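Local atomic coordinates of malic enzyme (Entamoeba histolytica, PDB entry 3NV9), a protein that probably catalyses the oxidative decarboxylation of malate to pyruvate and carbon dioxide with NAD or NADP as electron acceptor. Residues Ser300-Ile314 with Glu332-Tyr344. Residues are numbered along the deposited sequence; the frame is centred on the assembly and turned at random.
Sequences SLSTPGPGVVKAEWI and EIYPYEAKEAGAY
In the Rossmann-type NAD-binding domain, the loop leaving strand 297-300 meets the segment that follows the neighbouring parallel strand 322-325, and Glu-332 joins them through its carboxylate. Its OE2 takes two bonds from opposite faces of the carboxylate plane: Ser-300 OG donates over 2.7 Å from well above that plane, while Ser-302 N comes nearly along the C-O axis at 3.1 Å, with an N-H...O angle of 165°. The bend at chi2 (90°) turns the carboxylate back to this loop; Glu-332 CB packs on Val-309 CG2 at 3.6 Å, the two side chains crossing at a slant, and CG lies over the CA of Gly-307. OE1 is held separately by Ala-327 N. One water links Glu-332 O to Val-309 O.

Farther along, the packing is largely apolar. Ile-333 lays CD1 against the Val-309 carbonyl oxygen and its CG2 4.2 Å from Val-309 CG1, and Ile-314 fits against the helix 335-340 end with its two branches: CD1 reaches Ala-338 CB at 3.7 Å, and CG2 touches Ala-341 CB at 3.9 Å and also Ala-343 CB. Gly-342 ends that helix in a Schellman motif.

Bonds to both carboxylate oxygens fix the rotation of the buried Glu-332 and tie the loop after strand 297-300 to the segment after strand 322-325.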
loop_
_atom_site.group_PDB
_atom_site.type_symbol
_atom_site.label_atom_id
_atom_site.label_comp_id
_atom_site.label_asym_id
_atom_site.label_seq_id
_atom_site.Cartn_x
_atom_site.Cartn_y
_atom_site.Cartn_z
ATOM N N SER A 300 12.178 11.883 29.356
ATOM C CA SER A 300 11.553 12.874 28.473
ATOM C C SER A 300 11.386 12.413 27.016
ATOM O O SER A 300 12.308 11.819 26.438
ATOM C CB SER A 300 12.361 14.180 28.467
ATOM O OG SER A 300 11.680 15.180 27.703
ATOM N N LEU A 301 10.209 12.721 26.456
ATOM C CA LEU A 301 9.884 12.625 25.025
ATOM C C LEU A 301 8.986 13.815 24.663
ATOM O O LEU A 301 7.794 13.679 24.332
ATOM C CB LEU A 301 9.183 11.308 24.666
ATOM C CG LEU A 301 9.683 10.755 23.319
ATOM C CD1 LEU A 301 9.183 9.338 23.030
ATOM C CD2 LEU A 301 9.413 11.723 22.095
ATOM N N SER A 302 9.588 14.989 24.763
ATOM C CA SER A 302 8.950 16.235 24.442
ATOM C C SER A 302 8.674 16.238 22.946
ATOM O O SER A 302 9.606 16.223 22.143
ATOM C CB SER A 302 9.905 17.374 24.846
ATOM O OG SER A 302 9.602 18.593 24.177
ATOM N N THR A 303 7.409 16.198 22.551
ATOM C CA THR A 303 7.065 16.392 21.130
ATOM C C THR A 303 5.899 17.396 21.007
ATOM O O THR A 303 4.878 17.226 21.683
ATOM C CB THR A 303 6.793 15.015 20.365
ATOM O OG1 THR A 303 7.024 15.157 18.954
ATOM C CG2 THR A 303 5.381 14.488 20.576
ATOM N N PRO A 304 6.059 18.479 20.209
ATOM C CA PRO A 304 7.236 19.081 19.596
ATOM C C PRO A 304 7.297 20.539 20.074
ATOM O O PRO A 304 6.364 20.974 20.761
ATOM C CB PRO A 304 6.842 19.051 18.125
ATOM C CG PRO A 304 5.334 19.401 18.150
ATOM C CD PRO A 304 4.836 19.006 19.552
ATOM N N GLY A 305 8.328 21.326 19.749
ATOM C CA GLY A 305 9.566 20.927 19.089
ATOM C C GLY A 305 10.575 20.682 20.189
ATOM O O GLY A 305 10.318 19.837 21.057
ATOM N N PRO A 306 11.708 21.417 20.180
ATOM C CA PRO A 306 12.827 21.040 21.061
ATOM C C PRO A 306 12.382 21.079 22.511
ATOM O O PRO A 306 11.725 22.046 22.921
ATOM C CB PRO A 306 13.876 22.121 20.785
ATOM C CG PRO A 306 13.522 22.666 19.445
ATOM C CD PRO A 306 12.028 22.590 19.353
ATOM N N GLY A 307 12.662 20.017 23.262
ATOM C CA GLY A 307 12.336 19.994 24.682
ATOM C C GLY A 307 13.479 20.530 25.495
ATOM O O GLY A 307 14.454 21.072 24.965
ATOM N N VAL A 308 13.350 20.419 26.802
ATOM C CA VAL A 308 14.402 20.851 27.707
ATOM C C VAL A 308 14.681 19.788 28.757
ATOM O O VAL A 308 13.792 19.390 29.498
ATOM C CB VAL A 308 14.024 22.113 28.504
ATOM C CG1 VAL A 308 15.218 22.517 29.415
ATOM C CG2 VAL A 308 13.605 23.259 27.603
ATOM N N VAL A 309 15.933 19.366 28.839
ATOM C CA VAL A 309 16.439 18.685 30.006
ATOM C C VAL A 309 17.701 19.416 30.433
ATOM O O VAL A 309 18.587 19.621 29.625
ATOM C CB VAL A 309 16.690 17.188 29.703
ATOM C CG1 VAL A 309 17.608 16.534 30.764
ATOM C CG2 VAL A 309 15.366 16.484 29.567
ATOM N N LYS A 310 17.794 19.812 31.704
ATOM C CA LYS A 310 18.904 20.668 32.171
ATOM C C LYS A 310 20.003 19.855 32.805
ATOM O O LYS A 310 19.713 18.812 33.416
ATOM C CB LYS A 310 18.375 21.699 33.166
ATOM C CG LYS A 310 17.400 22.704 32.553
ATOM C CD LYS A 310 16.902 23.787 33.566
ATOM C CE LYS A 310 15.995 24.814 32.857
ATOM N NZ LYS A 310 15.033 25.557 33.707
ATOM N N ALA A 311 21.256 20.294 32.623
ATOM C CA ALA A 311 22.432 19.692 33.251
ATOM C C ALA A 311 22.287 19.658 34.751
ATOM O O ALA A 311 22.736 18.702 35.425
ATOM C CB ALA A 311 23.695 20.493 32.927
ATOM N N GLU A 312 21.723 20.749 35.270
ATOM C CA GLU A 312 21.572 20.950 36.706
ATOM C C GLU A 312 20.522 19.988 37.297
ATOM O O GLU A 312 20.684 19.525 38.411
ATOM C CB GLU A 312 21.244 22.413 37.041
ATOM C CG GLU A 312 19.787 22.770 36.835
ATOM C CD GLU A 312 19.345 24.025 37.597
ATOM O OE1 GLU A 312 20.021 24.351 38.610
ATOM O OE2 GLU A 312 18.317 24.663 37.196
ATOM N N TRP A 313 19.446 19.711 36.580
ATOM C CA TRP A 313 18.486 18.690 37.051
ATOM C C TRP A 313 19.197 17.350 37.277
ATOM O O TRP A 313 18.999 16.701 38.303
ATOM C CB TRP A 313 17.374 18.480 36.043
ATOM C CG TRP A 313 16.531 19.663 35.803
ATOM C CD1 TRP A 313 16.475 20.824 36.558
ATOM C CD2 TRP A 313 15.563 19.812 34.772
ATOM N NE1 TRP A 313 15.548 21.686 36.023
ATOM C CE2 TRP A 313 14.953 21.084 34.947
ATOM C CE3 TRP A 313 15.150 19.001 33.703
ATOM C CZ2 TRP A 313 13.959 21.568 34.072
ATOM C CZ3 TRP A 313 14.148 19.475 32.843
ATOM C CH2 TRP A 313 13.577 20.751 33.027
ATOM N N ILE A 314 20.051 16.980 36.316
ATOM C CA ILE A 314 20.734 15.680 36.260
ATOM C C ILE A 314 21.708 15.562 37.428
ATOM O O ILE A 314 21.686 14.569 38.163
ATOM C CB ILE A 314 21.413 15.474 34.851
ATOM C CG1 ILE A 314 20.337 15.205 33.779
ATOM C CG2 ILE A 314 22.390 14.345 34.853
ATOM C CD1 ILE A 314 20.862 15.106 32.328
ATOM N N GLU A 332 16.587 16.098 23.922
ATOM C CA GLU A 332 16.478 17.228 24.827
ATOM C C GLU A 332 17.840 17.715 25.332
ATOM O O GLU A 332 18.006 18.889 25.627
ATOM C CB GLU A 332 15.564 16.829 25.982
ATOM C CG GLU A 332 14.131 16.634 25.540
ATOM C CD GLU A 332 13.804 15.197 25.094
ATOM O OE1 GLU A 332 14.690 14.450 24.569
ATOM O OE2 GLU A 332 12.608 14.840 25.233
ATOM N N ILE A 333 18.785 16.802 25.456
ATOM C CA ILE A 333 20.124 17.121 25.831
ATOM C C ILE A 333 20.966 16.028 25.185
ATOM O O ILE A 333 20.506 14.906 25.058
ATOM C CB ILE A 333 20.339 17.184 27.399
ATOM C CG1 ILE A 333 21.486 18.130 27.730
ATOM C CG2 ILE A 333 20.670 15.793 27.985
ATOM C CD1 ILE A 333 21.927 18.134 29.223
ATOM N N TYR A 334 22.182 16.331 24.745
ATOM C CA TYR A 334 22.981 15.282 24.113
ATOM C C TYR A 334 23.638 14.398 25.179
ATOM O O TYR A 334 23.907 14.856 26.282
ATOM C CB TYR A 334 24.068 15.845 23.168
ATOM C CG TYR A 334 23.588 16.356 21.813
ATOM C CD1 TYR A 334 23.611 17.736 21.520
ATOM C CD2 TYR A 334 23.157 15.460 20.800
ATOM C CE1 TYR A 334 23.221 18.226 20.284
ATOM C CE2 TYR A 334 22.750 15.926 19.527
ATOM C CZ TYR A 334 22.795 17.318 19.291
ATOM O OH TYR A 334 22.448 17.811 18.075
ATOM N N PRO A 335 23.886 13.126 24.845
ATOM C CA PRO A 335 24.519 12.174 25.776
ATOM C C PRO A 335 25.772 12.717 26.473
ATOM O O PRO A 335 25.882 12.568 27.691
ATOM C CB PRO A 335 24.882 10.976 24.864
ATOM C CG PRO A 335 23.784 11.000 23.779
ATOM C CD PRO A 335 23.320 12.462 23.647
ATOM N N TYR A 336 26.723 13.319 25.751
ATOM C CA TYR A 336 27.973 13.779 26.407
ATOM C C TYR A 336 27.680 14.891 27.437
ATOM O O TYR A 336 28.425 15.041 28.430
ATOM C CB TYR A 336 29.004 14.322 25.391
ATOM C CG TYR A 336 28.756 15.769 24.972
ATOM C CD1 TYR A 336 29.350 16.842 25.655
ATOM C CD2 TYR A 336 27.911 16.053 23.914
ATOM C CE1 TYR A 336 29.113 18.197 25.276
ATOM C CE2 TYR A 336 27.658 17.376 23.518
ATOM C CZ TYR A 336 28.259 18.446 24.189
ATOM O OH TYR A 336 27.954 19.716 23.774
ATOM N N GLU A 337 26.621 15.674 27.193
ATOM C CA GLU A 337 26.228 16.756 28.156
ATOM C C GLU A 337 25.650 16.110 29.389
ATOM O O GLU A 337 26.002 16.509 30.484
ATOM C CB GLU A 337 25.171 17.710 27.603
ATOM C CG GLU A 337 25.563 18.435 26.353
ATOM C CD GLU A 337 24.458 19.363 25.884
ATOM O OE1 GLU A 337 23.639 18.909 25.030
ATOM O OE2 GLU A 337 24.387 20.527 26.391
ATOM N N ALA A 338 24.757 15.114 29.195
ATOM C CA ALA A 338 24.191 14.326 30.311
ATOM C C ALA A 338 25.245 13.517 31.098
ATOM O O ALA A 338 25.159 13.415 32.316
ATOM C CB ALA A 338 23.010 13.409 29.843
ATOM N N LYS A 339 26.246 12.978 30.408
ATOM C CA LYS A 339 27.364 12.273 31.076
ATOM C C LYS A 339 28.223 13.230 31.931
ATOM O O LYS A 339 28.547 12.936 33.087
ATOM C CB LYS A 339 28.219 11.513 30.057
ATOM C CG LYS A 339 27.589 10.211 29.532
ATOM C CD LYS A 339 27.850 9.007 30.458
ATOM C CE LYS A 339 26.882 7.838 30.154
ATOM N NZ LYS A 339 27.327 7.083 28.928
ATOM N N GLU A 340 28.575 14.381 31.349
ATOM C CA GLU A 340 29.374 15.389 32.013
ATOM C C GLU A 340 28.671 15.809 33.273
ATOM O O GLU A 340 29.313 16.110 34.235
ATOM C CB GLU A 340 29.503 16.616 31.117
ATOM C CG GLU A 340 30.667 16.561 30.171
ATOM C CD GLU A 340 30.736 17.748 29.217
ATOM O OE1 GLU A 340 29.718 18.523 29.068
ATOM O OE2 GLU A 340 31.838 17.871 28.604
ATOM N N ALA A 341 27.344 15.858 33.240
ATOM C CA ALA A 341 26.553 16.218 34.410
ATOM C C ALA A 341 26.286 15.074 35.423
ATOM O O ALA A 341 25.550 15.275 36.381
ATOM C CB ALA A 341 25.238 16.845 33.965
ATOM N N GLY A 342 26.822 13.876 35.174
ATOM C CA GLY A 342 26.780 12.779 36.140
ATOM C C GLY A 342 25.896 11.592 35.801
ATOM O O GLY A 342 25.765 10.678 36.606
ATOM N N ALA A 343 25.294 11.582 34.613
ATOM C CA ALA A 343 24.352 10.519 34.253
ATOM C C ALA A 343 25.138 9.234 34.048
ATOM O O ALA A 343 26.236 9.246 33.484
ATOM C CB ALA A 343 23.567 10.877 33.007
ATOM N N TYR A 344 24.584 8.134 34.534
ATOM C CA TYR A 344 25.284 6.865 34.419
ATOM C C TYR A 344 24.896 6.117 33.133
ATOM O O TYR A 344 25.756 5.518 32.435
ATOM C CB TYR A 344 24.985 6.037 35.651
ATOM C CG TYR A 344 25.753 4.767 35.716
ATOM C CD1 TYR A 344 27.142 4.757 35.823
ATOM C CD2 TYR A 344 25.095 3.567 35.681
ATOM C CE1 TYR A 344 27.839 3.546 35.890
ATOM C CE2 TYR A 344 25.768 2.379 35.775
ATOM C CZ TYR A 344 27.117 2.364 35.864
ATOM O OH TYR A 344 27.729 1.136 35.924
HETATM O O HOH W 1 16.759 20.969 24.093
HETATM O O HOH W 2 19.044 20.943 26.959
#